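Pullulanase (Bacillus acidopullulyticus, PDB 2WAN) hydrolyses the alpha-1,6-glucosidic links of pullulan and, probably, those at the branch points of starch-type polysaccharides. Local coordinates at residues A[124-135]-A[267-278]; A[205-213]-A[225-235]. All coordinates share one frame; numbering follows the deposited sequence.

From the modelled N-terminal end, the chain first lays down strands 124-129 and 132-134, then leaves for 131 residues that hold no helix, and returns at 267-278 to pair with them: interaction 1 closes this long loop. Within the excursion, strand 208-216 turns back through strand 223-233, and interaction 2 closes that short hairpin, with only 11 residues between its segments. The two contacts therefore nest and do not cross. The centres of interactions 1 and 2 are 35 Å apart, and their nearest atoms about 16 Å apart. Interaction 1 ties two sheets, pairing 124-129 with 273-278 and, briefly, 132-134 with 270-271; interaction 2 lies inside the X25 domain carried between its segments.

Interaction 1: residues A[124-135]-A[267-278]; sequences TVLAKLSMPMTL and AGVQTNLVQLTL
K128 lies alongside N272, both side chains pointing the same way, with its CE 3.4 Å from the amide ND2 of N272. The lysine gets there because CG stands anti to the backbone N (chi1 -178°) and the chain then bends at chi2 and chi4, which also brings CD over the methyl CD1 of L273 at 3.9 Å. One water accepts from N272 ND2 and donates to L129 O, a second accepts from K128 NZ, and the NZ also bonds to N579 OD1.

Beneath these side chains runs an antiparallel ladder. V125 and A127 form hydrogen-bonded pairs with L276 and V274; the bond from L276 N to V125 O measures 2.7 Å. L129 N then donates to N272 O. Here both chains turn a corner, and a second ladder begins with M133 N on T271 O, continues through L135 N on V269 O, and ends with G268 N on L135 O.

On the face that carries V125, A127, V274 and L276, two leucines reach the valines from the ends of the first ladder: L278 CD1 meets V125 CG2 at 4.0 Å, and L129 CD1 meets V274 CG2 at 4.0 Å. F142, on strand 142-146, packs against V274 and L276. Beyond the second ladder L135 CD1 lies 4.0 Å from T271 CG2. The hydroxyl of T271 turns the other way, anti to its own backbone N (chi1 -173°), where OG1 donates to L273 O and bonds to S160.

At the far end, one water joins the hydroxyls of T124 and T277. The axes of strands 124-129 and 273-278 come within 4.6 Å at 157°, as for neighbouring twisted strands: two antiparallel ladders joined at a shared corner, the longer within a mixed sheet of the beta-rich N-terminal part of the modelled chain.

Interaction 2: residues A[205-213]-A[225-235]; sequences LPAGTYQYK and PGNNVSLTVPE
This contact is an antiparallel beta hairpin of the X25 domain, in which strand 223-233 forms an outer edge of a three-stranded sheet and strand 208-216 its middle. Six backbone bonds support the assignment, two each for the pairs G208-V233, Y210-L231 and Y212-V229, and the strand axes run at 153°. G208, at phi 140°, takes a backbone shape in which a side chain would collide with the carbonyl O of A207.

On the face of Y210, Y212, V229 and L231, V229 CB lies over the Y212 ring, 3.9 Å from its centroid in a CH-pi contact, while L231 CB sits at the ring edge. Y212 OH bonds to D253, and F242 meets the ring edge-to-face. L205, ending strand 198-205 of the neighbouring sheet, brings CD2 to 4.0 Å from L231 CD2. On the other face, the methyls T209 CG2 and T232 CG2 are tight at 3.3 Å.

K213 crosses N228, its CD 3.3 Å from ND2, and its chain bends at chi3 to reach the corner at 225-227. A methionine in its place would probably leave the P225 carbonyl and the S223 hydroxyl without their charged partner. K213 NZ donates to P225 O at 2.9 Å, from a position tilted 20° out of the carbonyl plane.

Interaction 1: residues A[124-135]-A[267-278]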
loop_
_atom_site.group_PDB
_atom_site.type_symbol
_atom_site.label_atom_id
_atom_site.label_comp_id
_atom_site.label_asym_id
_atom_site.label_seq_id
_atom_site.Cartn_x
_atom_site.Cartn_y
_atom_site.Cartn_z
ATOM N N THR A 124 -8.199 -15.048 27.075
ATOM C CA THR A 124 -8.386 -13.602 27.245
ATOM C C THR A 124 -9.553 -13.075 26.425
ATOM O O THR A 124 -9.618 -13.285 25.201
ATOM C CB THR A 124 -7.107 -12.812 26.884
ATOM O OG1 THR A 124 -6.001 -13.303 27.647
ATOM C CG2 THR A 124 -7.285 -11.316 27.143
ATOM N N VAL A 125 -10.469 -12.392 27.104
ATOM C CA VAL A 125 -11.612 -11.745 26.471
ATOM C C VAL A 125 -11.514 -10.231 26.653
ATOM O O VAL A 125 -11.224 -9.748 27.759
ATOM C CB VAL A 125 -12.966 -12.256 27.035
ATOM C CG1 VAL A 125 -14.138 -11.444 26.499
ATOM C CG2 VAL A 125 -13.151 -13.739 26.722
ATOM N N LEU A 126 -11.732 -9.499 25.557
ATOM C CA LEU A 126 -11.784 -8.040 25.572
ATOM C C LEU A 126 -13.230 -7.603 25.410
ATOM O O LEU A 126 -13.824 -7.792 24.351
ATOM C CB LEU A 126 -10.907 -7.451 24.450
ATOM C CG LEU A 126 -10.910 -5.919 24.321
ATOM C CD1 LEU A 126 -9.969 -5.309 25.355
ATOM C CD2 LEU A 126 -10.495 -5.471 22.923
ATOM N N ALA A 127 -13.802 -7.020 26.462
ATOM C CA ALA A 127 -15.227 -6.691 26.470
ATOM C C ALA A 127 -15.515 -5.206 26.651
ATOM O O ALA A 127 -14.955 -4.563 27.540
ATOM C CB ALA A 127 -15.956 -7.507 27.545
ATOM N N LYS A 128 -16.407 -4.689 25.811
ATOM C CA LYS A 128 -16.838 -3.294 25.856
ATOM C C LYS A 128 -18.207 -3.165 26.519
ATOM O O LYS A 128 -19.144 -3.899 26.186
ATOM C CB LYS A 128 -16.878 -2.699 24.442
ATOM C CG LYS A 128 -17.282 -1.221 24.367
ATOM C CD LYS A 128 -16.117 -0.305 24.722
ATOM C CE LYS A 128 -16.600 1.093 25.091
ATOM N NZ LYS A 128 -17.534 1.686 24.093
ATOM N N LEU A 129 -18.329 -2.206 27.438
ATOM C CA LEU A 129 -19.591 -1.978 28.148
ATOM C C LEU A 129 -20.247 -0.677 27.696
ATOM O O LEU A 129 -19.560 0.300 27.392
ATOM C CB LEU A 129 -19.346 -1.949 29.658
ATOM C CG LEU A 129 -18.338 -2.950 30.238
ATOM C CD1 LEU A 129 -17.854 -2.500 31.603
ATOM C CD2 LEU A 129 -18.919 -4.363 30.305
ATOM N N SER A 130 -21.579 -0.667 27.662
ATOM C CA SER A 130 -22.342 0.511 27.243
ATOM C C SER A 130 -22.269 1.678 28.239
ATOM O O SER A 130 -22.653 2.806 27.913
ATOM C CB SER A 130 -23.799 0.137 26.975
ATOM O OG SER A 130 -24.385 -0.458 28.119
ATOM N N MET A 131 -21.792 1.392 29.450
ATOM C CA MET A 131 -21.497 2.422 30.455
ATOM C C MET A 131 -20.413 1.924 31.414
ATOM O O MET A 131 -20.278 0.716 31.620
ATOM C CB MET A 131 -22.764 2.865 31.205
ATOM C CG MET A 131 -23.590 1.744 31.821
ATOM S SD MET A 131 -25.028 2.370 32.733
ATOM C CE MET A 131 -26.089 2.954 31.406
ATOM N N PRO A 132 -19.631 2.848 32.005
ATOM C CA PRO A 132 -18.473 2.405 32.781
ATOM C C PRO A 132 -18.863 1.722 34.082
ATOM O O PRO A 132 -19.981 1.900 34.559
ATOM C CB PRO A 132 -17.722 3.708 33.086
ATOM C CG PRO A 132 -18.381 4.769 32.267
ATOM C CD PRO A 132 -19.776 4.313 32.045
ATOM N N MET A 133 -17.946 0.927 34.620
ATOM C CA MET A 133 -18.119 0.290 35.924
ATOM C C MET A 133 -16.871 0.505 36.774
ATOM O O MET A 133 -15.793 0.763 36.240
ATOM C CB MET A 133 -18.403 -1.215 35.775
ATOM C CG MET A 133 -17.254 -2.038 35.180
ATOM S SD MET A 133 -17.186 -3.755 35.748
ATOM C CE MET A 133 -18.925 -4.191 35.771
ATOM N N THR A 134 -17.022 0.390 38.091
ATOM C CA THR A 134 -15.877 0.370 38.989
ATOM C C THR A 134 -15.577 -1.096 39.276
ATOM O O THR A 134 -16.450 -1.831 39.740
ATOM C CB THR A 134 -16.150 1.139 40.311
ATOM O OG1 THR A 134 -16.601 2.463 40.009
ATOM C CG2 THR A 134 -14.888 1.215 41.171
ATOM N N LEU A 135 -14.347 -1.517 38.986
ATOM C CA LEU A 135 -13.949 -2.911 39.170
ATOM C C LEU A 135 -13.782 -3.288 40.641
ATOM O O LEU A 135 -13.359 -2.468 41.463
ATOM C CB LEU A 135 -12.661 -3.225 38.390
ATOM C CG LEU A 135 -12.650 -2.943 36.877
ATOM C CD1 LEU A 135 -11.277 -3.212 36.298
ATOM C CD2 LEU A 135 -13.710 -3.744 36.133
ATOM N N ALA A 267 -9.147 -3.511 41.552
ATOM C CA ALA A 267 -10.286 -2.963 42.279
ATOM C C ALA A 267 -10.148 -1.442 42.424
ATOM O O ALA A 267 -9.080 -0.945 42.783
ATOM C CB ALA A 267 -10.409 -3.626 43.643
ATOM N N GLY A 268 -11.221 -0.712 42.128
ATOM C CA GLY A 268 -11.185 0.749 42.154
ATOM C C GLY A 268 -11.134 1.417 40.787
ATOM O O GLY A 268 -11.762 2.457 40.581
ATOM N N VAL A 269 -10.397 0.818 39.849
ATOM C CA VAL A 269 -10.299 1.341 38.473
ATOM C C VAL A 269 -11.683 1.446 37.830
ATOM O O VAL A 269 -12.481 0.510 37.892
ATOM C CB VAL A 269 -9.353 0.463 37.583
ATOM C CG1 VAL A 269 -9.248 1.023 36.163
ATOM C CG2 VAL A 269 -7.960 0.349 38.204
ATOM N N GLN A 270 -11.969 2.598 37.232
ATOM C CA GLN A 270 -13.222 2.809 36.511
ATOM C C GLN A 270 -12.952 2.660 35.014
ATOM O O GLN A 270 -11.955 3.186 34.501
ATOM C CB GLN A 270 -13.820 4.183 36.830
ATOM C CG GLN A 270 -14.094 4.393 38.325
ATOM C CD GLN A 270 -14.491 5.819 38.661
ATOM O OE1 GLN A 270 -15.465 6.352 38.127
ATOM N NE2 GLN A 270 -13.736 6.444 39.564
ATOM N N THR A 271 -13.830 1.934 34.324
ATOM C CA THR A 271 -13.596 1.581 32.913
ATOM C C THR A 271 -14.849 1.076 32.196
ATOM O O THR A 271 -15.755 0.515 32.824
ATOM C CB THR A 271 -12.438 0.541 32.771
ATOM O OG1 THR A 271 -12.129 0.336 31.383
ATOM C CG2 THR A 271 -12.794 -0.805 33.426
ATOM N N ASN A 272 -14.894 1.285 30.878
ATOM C CA ASN A 272 -15.955 0.737 30.040
ATOM C C ASN A 272 -15.390 -0.301 29.062
ATOM O O ASN A 272 -16.060 -0.705 28.111
ATOM C CB ASN A 272 -16.705 1.850 29.294
ATOM C CG ASN A 272 -15.827 2.595 28.290
ATOM O OD1 ASN A 272 -14.621 2.368 28.200
ATOM N ND2 ASN A 272 -16.440 3.495 27.536
ATOM N N LEU A 273 -14.148 -0.705 29.315
ATOM C CA LEU A 273 -13.418 -1.645 28.457
ATOM C C LEU A 273 -12.538 -2.531 29.314
ATOM O O LEU A 273 -11.534 -2.078 29.881
ATOM C CB LEU A 273 -12.572 -0.887 27.426
ATOM C CG LEU A 273 -11.900 -1.698 26.309
ATOM C CD1 LEU A 273 -12.945 -2.394 25.442
ATOM C CD2 LEU A 273 -11.038 -0.757 25.475
ATOM N N VAL A 274 -12.909 -3.808 29.385
ATOM C CA VAL A 274 -12.309 -4.736 30.327
ATOM C C VAL A 274 -11.579 -5.879 29.631
ATOM O O VAL A 274 -12.061 -6.421 28.633
ATOM C CB VAL A 274 -13.391 -5.335 31.279
ATOM C CG1 VAL A 274 -12.747 -6.189 32.361
ATOM C CG2 VAL A 274 -14.233 -4.229 31.904
ATOM N N GLN A 275 -10.418 -6.235 30.169
ATOM C CA GLN A 275 -9.689 -7.422 29.753
ATOM C C GLN A 275 -9.881 -8.533 30.787
ATOM O O GLN A 275 -9.455 -8.394 31.939
ATOM C CB GLN A 275 -8.203 -7.113 29.587
ATOM C CG GLN A 275 -7.374 -8.317 29.166
ATOM C CD GLN A 275 -5.884 -8.043 29.146
ATOM O OE1 GLN A 275 -5.084 -8.904 29.501
ATOM N NE2 GLN A 275 -5.503 -6.843 28.726
ATOM N N LEU A 276 -10.512 -9.628 30.360
ATOM C CA LEU A 276 -10.838 -10.762 31.237
ATOM C C LEU A 276 -9.914 -11.950 31.022
ATOM O O LEU A 276 -9.614 -12.323 29.883
ATOM C CB LEU A 276 -12.300 -11.199 31.025
ATOM C CG LEU A 276 -13.374 -10.118 31.166
ATOM C CD1 LEU A 276 -14.735 -10.582 30.650
ATOM C CD2 LEU A 276 -13.483 -9.650 32.618
ATOM N N THR A 277 -9.454 -12.540 32.119
ATOM C CA THR A 277 -8.674 -13.771 32.054
ATOM C C THR A 277 -9.585 -14.925 32.437
ATOM O O THR A 277 -10.338 -14.831 33.412
ATOM C CB THR A 277 -7.427 -13.724 32.959
ATOM O OG1 THR A 277 -6.607 -12.619 32.570
ATOM C CG2 THR A 277 -6.604 -15.009 32.841
ATOM N N LEU A 278 -9.527 -15.999 31.651
ATOM C CA LEU A 278 -10.372 -17.176 31.864
ATOM C C LEU A 278 -9.579 -18.335 32.462
ATOM O O LEU A 278 -8.363 -18.433 32.260
ATOM C CB LEU A 278 -11.041 -17.599 30.551
ATOM C CG LEU A 278 -11.882 -16.557 29.806
ATOM C CD1 LEU A 278 -12.530 -17.204 28.582
ATOM C CD2 LEU A 278 -12.947 -15.885 30.685
HETATM O O HOH W 1 -5.842 -12.245 30.009
HETATM O O HOH W 2 -16.936 4.740 24.573
HETATM O O HOH W 3 -19.100 2.976 26.884
#

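Interaction 2: residues A[205-213]-A[225-235]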
loop_
_atom_site.group_PDB
_atom_site.type_symbol
_atom_site.label_atom_id
_atom_site.label_comp_id
_atom_site.label_asym_id
_atom_site.label_seq_id
_atom_site.Cartn_x
_atom_site.Cartn_y
_atom_site.Cartn_z
ATOM N N LEU A 205 19.819 8.898 40.319
ATOM C CA LEU A 205 19.865 10.349 40.433
ATOM C C LEU A 205 21.084 10.795 41.232
ATOM O O LEU A 205 21.379 10.213 42.274
ATOM C CB LEU A 205 18.586 10.853 41.116
ATOM C CG LEU A 205 17.489 11.625 40.364
ATOM C CD1 LEU A 205 17.566 11.508 38.848
ATOM C CD2 LEU A 205 16.105 11.228 40.878
ATOM N N PRO A 206 21.801 11.828 40.745
ATOM C CA PRO A 206 22.864 12.431 41.554
ATOM C C PRO A 206 22.294 13.123 42.795
ATOM O O PRO A 206 21.106 13.468 42.820
ATOM C CB PRO A 206 23.487 13.466 40.607
ATOM C CG PRO A 206 23.098 13.020 39.230
ATOM C CD PRO A 206 21.735 12.423 39.397
ATOM N N ALA A 207 23.135 13.316 43.809
ATOM C CA ALA A 207 22.749 14.019 45.034
ATOM C C ALA A 207 22.082 15.362 44.736
ATOM O O ALA A 207 22.429 16.029 43.757
ATOM C CB ALA A 207 23.962 14.223 45.928
ATOM N N GLY A 208 21.122 15.749 45.575
ATOM C CA GLY A 208 20.485 17.063 45.467
ATOM C C GLY A 208 18.989 17.069 45.713
ATOM O O GLY A 208 18.394 16.032 46.002
ATOM N N THR A 209 18.387 18.254 45.600
ATOM C CA THR A 209 16.949 18.436 45.802
ATOM C C THR A 209 16.241 18.541 44.452
ATOM O O THR A 209 16.706 19.244 43.551
ATOM C CB THR A 209 16.645 19.694 46.648
ATOM O OG1 THR A 209 17.232 20.842 46.025
ATOM C CG2 THR A 209 17.215 19.557 48.050
ATOM N N TYR A 210 15.122 17.834 44.318
ATOM C CA TYR A 210 14.376 17.771 43.055
ATOM C C TYR A 210 12.886 17.996 43.276
ATOM O O TYR A 210 12.406 17.942 44.403
ATOM C CB TYR A 210 14.553 16.399 42.406
ATOM C CG TYR A 210 15.976 16.039 42.046
ATOM C CD1 TYR A 210 16.512 16.394 40.808
ATOM C CD2 TYR A 210 16.782 15.329 42.938
ATOM C CE1 TYR A 210 17.823 16.054 40.467
ATOM C CE2 TYR A 210 18.092 14.986 42.611
ATOM C CZ TYR A 210 18.604 15.350 41.376
ATOM O OH TYR A 210 19.898 15.013 41.049
ATOM N N GLN A 211 12.164 18.247 42.191
ATOM C CA GLN A 211 10.705 18.266 42.230
ATOM C C GLN A 211 10.139 17.435 41.100
ATOM O O GLN A 211 10.686 17.433 39.999
ATOM C CB GLN A 211 10.171 19.690 42.125
ATOM C CG GLN A 211 10.106 20.429 43.439
ATOM C CD GLN A 211 9.324 21.715 43.313
ATOM O OE1 GLN A 211 9.028 22.375 44.302
ATOM N NE2 GLN A 211 8.971 22.068 42.089
ATOM N N TYR A 212 9.041 16.732 41.368
ATOM C CA TYR A 212 8.394 15.960 40.318
ATOM C C TYR A 212 6.877 15.813 40.461
ATOM O O TYR A 212 6.296 16.074 41.530
ATOM C CB TYR A 212 9.043 14.579 40.190
ATOM C CG TYR A 212 8.604 13.625 41.268
ATOM C CD1 TYR A 212 7.498 12.796 41.075
ATOM C CD2 TYR A 212 9.278 13.558 42.490
ATOM C CE1 TYR A 212 7.075 11.913 42.065
ATOM C CE2 TYR A 212 8.860 12.681 43.493
ATOM C CZ TYR A 212 7.757 11.861 43.264
ATOM O OH TYR A 212 7.320 10.987 44.231
ATOM N N LYS A 213 6.267 15.397 39.350
ATOM C CA LYS A 213 4.883 14.972 39.262
ATOM C C LYS A 213 4.806 13.805 38.269
ATOM O O LYS A 213 5.818 13.406 37.666
ATOM C CB LYS A 213 3.979 16.106 38.753
ATOM C CG LYS A 213 3.934 17.354 39.616
ATOM C CD LYS A 213 2.716 18.187 39.272
ATOM C CE LYS A 213 1.489 17.647 40.000
ATOM N NZ LYS A 213 0.250 18.396 39.690
ATOM N N PRO A 225 0.602 14.267 41.974
ATOM C CA PRO A 225 -0.589 14.558 42.801
ATOM C C PRO A 225 -1.090 15.997 42.649
ATOM O O PRO A 225 -0.907 16.601 41.588
ATOM C CB PRO A 225 -0.114 14.268 44.233
ATOM C CG PRO A 225 1.349 14.443 44.202
ATOM C CD PRO A 225 1.814 14.090 42.795
ATOM N N GLY A 226 -1.736 16.537 43.680
ATOM C CA GLY A 226 -2.231 17.913 43.628
ATOM C C GLY A 226 -1.123 18.940 43.454
ATOM O O GLY A 226 -1.289 19.932 42.743
ATOM N N ASN A 227 0.018 18.686 44.087
ATOM C CA ASN A 227 1.134 19.622 44.084
ATOM C C ASN A 227 2.418 18.960 43.607
ATOM O O ASN A 227 2.488 17.731 43.511
ATOM C CB ASN A 227 1.338 20.193 45.497
ATOM C CG ASN A 227 0.106 20.934 46.025
ATOM O OD1 ASN A 227 -0.521 21.728 45.317
ATOM N ND2 ASN A 227 -0.232 20.679 47.285
ATOM N N ASN A 228 3.437 19.770 43.318
ATOM C CA ASN A 228 4.775 19.245 43.047
ATOM C C ASN A 228 5.302 18.481 44.266
ATOM O O ASN A 228 5.089 18.901 45.413
ATOM C CB ASN A 228 5.760 20.375 42.682
ATOM C CG ASN A 228 5.329 21.177 41.456
ATOM O OD1 ASN A 228 5.577 22.386 41.372
ATOM N ND2 ASN A 228 4.679 20.518 40.510
ATOM N N VAL A 229 5.990 17.364 44.023
ATOM C CA VAL A 229 6.559 16.561 45.108
ATOM C C VAL A 229 8.048 16.865 45.269
ATOM O O VAL A 229 8.803 16.836 44.289
ATOM C CB VAL A 229 6.356 15.032 44.882
ATOM C CG1 VAL A 229 6.944 14.231 46.046
ATOM C CG2 VAL A 229 4.884 14.693 44.721
ATOM N N SER A 230 8.461 17.152 46.504
ATOM C CA SER A 230 9.878 17.373 46.837
ATOM C C SER A 230 10.612 16.063 47.087
ATOM O O SER A 230 10.114 15.190 47.804
ATOM C CB SER A 230 10.019 18.267 48.075
ATOM O OG SER A 230 9.447 19.541 47.840
ATOM N N LEU A 231 11.804 15.958 46.501
ATOM C CA LEU A 231 12.660 14.776 46.611
ATOM C C LEU A 231 14.114 15.193 46.837
ATOM O O LEU A 231 14.724 15.834 45.975
ATOM C CB LEU A 231 12.551 13.914 45.341
ATOM C CG LEU A 231 13.514 12.736 45.123
ATOM C CD1 LEU A 231 13.142 11.558 45.996
ATOM C CD2 LEU A 231 13.522 12.314 43.666
ATOM N N THR A 232 14.663 14.836 47.995
ATOM C CA THR A 232 16.082 15.059 48.259
ATOM C C THR A 232 16.855 13.742 48.142
ATOM O O THR A 232 16.505 12.745 48.774
ATOM C CB THR A 232 16.336 15.732 49.632
ATOM O OG1 THR A 232 15.758 14.938 50.671
ATOM C CG2 THR A 232 15.713 17.107 49.678
ATOM N N VAL A 233 17.880 13.754 47.296
ATOM C CA VAL A 233 18.749 12.601 47.073
ATOM C C VAL A 233 20.036 12.802 47.879
ATOM O O VAL A 233 20.749 13.787 47.663
ATOM C CB VAL A 233 19.056 12.402 45.563
ATOM C CG1 VAL A 233 20.054 11.267 45.341
ATOM C CG2 VAL A 233 17.774 12.126 44.799
ATOM N N PRO A 234 20.330 11.871 48.813
ATOM C CA PRO A 234 21.447 12.014 49.755
ATOM C C PRO A 234 22.828 11.989 49.097
ATOM O O PRO A 234 22.942 11.733 47.894
ATOM C CB PRO A 234 21.289 10.793 50.669
ATOM C CG PRO A 234 20.583 9.786 49.826
ATOM C CD PRO A 234 19.622 10.590 49.002
ATOM N N GLU A 235 23.853 12.263 49.903
ATOM C CA GLU A 235 25.259 12.143 49.515
ATOM C C GLU A 235 25.526 10.878 48.692
ATOM O O GLU A 235 25.123 9.780 49.083
ATOM C CB GLU A 235 26.126 12.117 50.780
ATOM C CG GLU A 235 27.631 12.162 50.541
ATOM C CD GLU A 235 28.177 13.578 50.513
ATOM O OE1 GLU A 235 27.745 14.407 51.346
ATOM O OE2 GLU A 235 29.048 13.861 49.661
#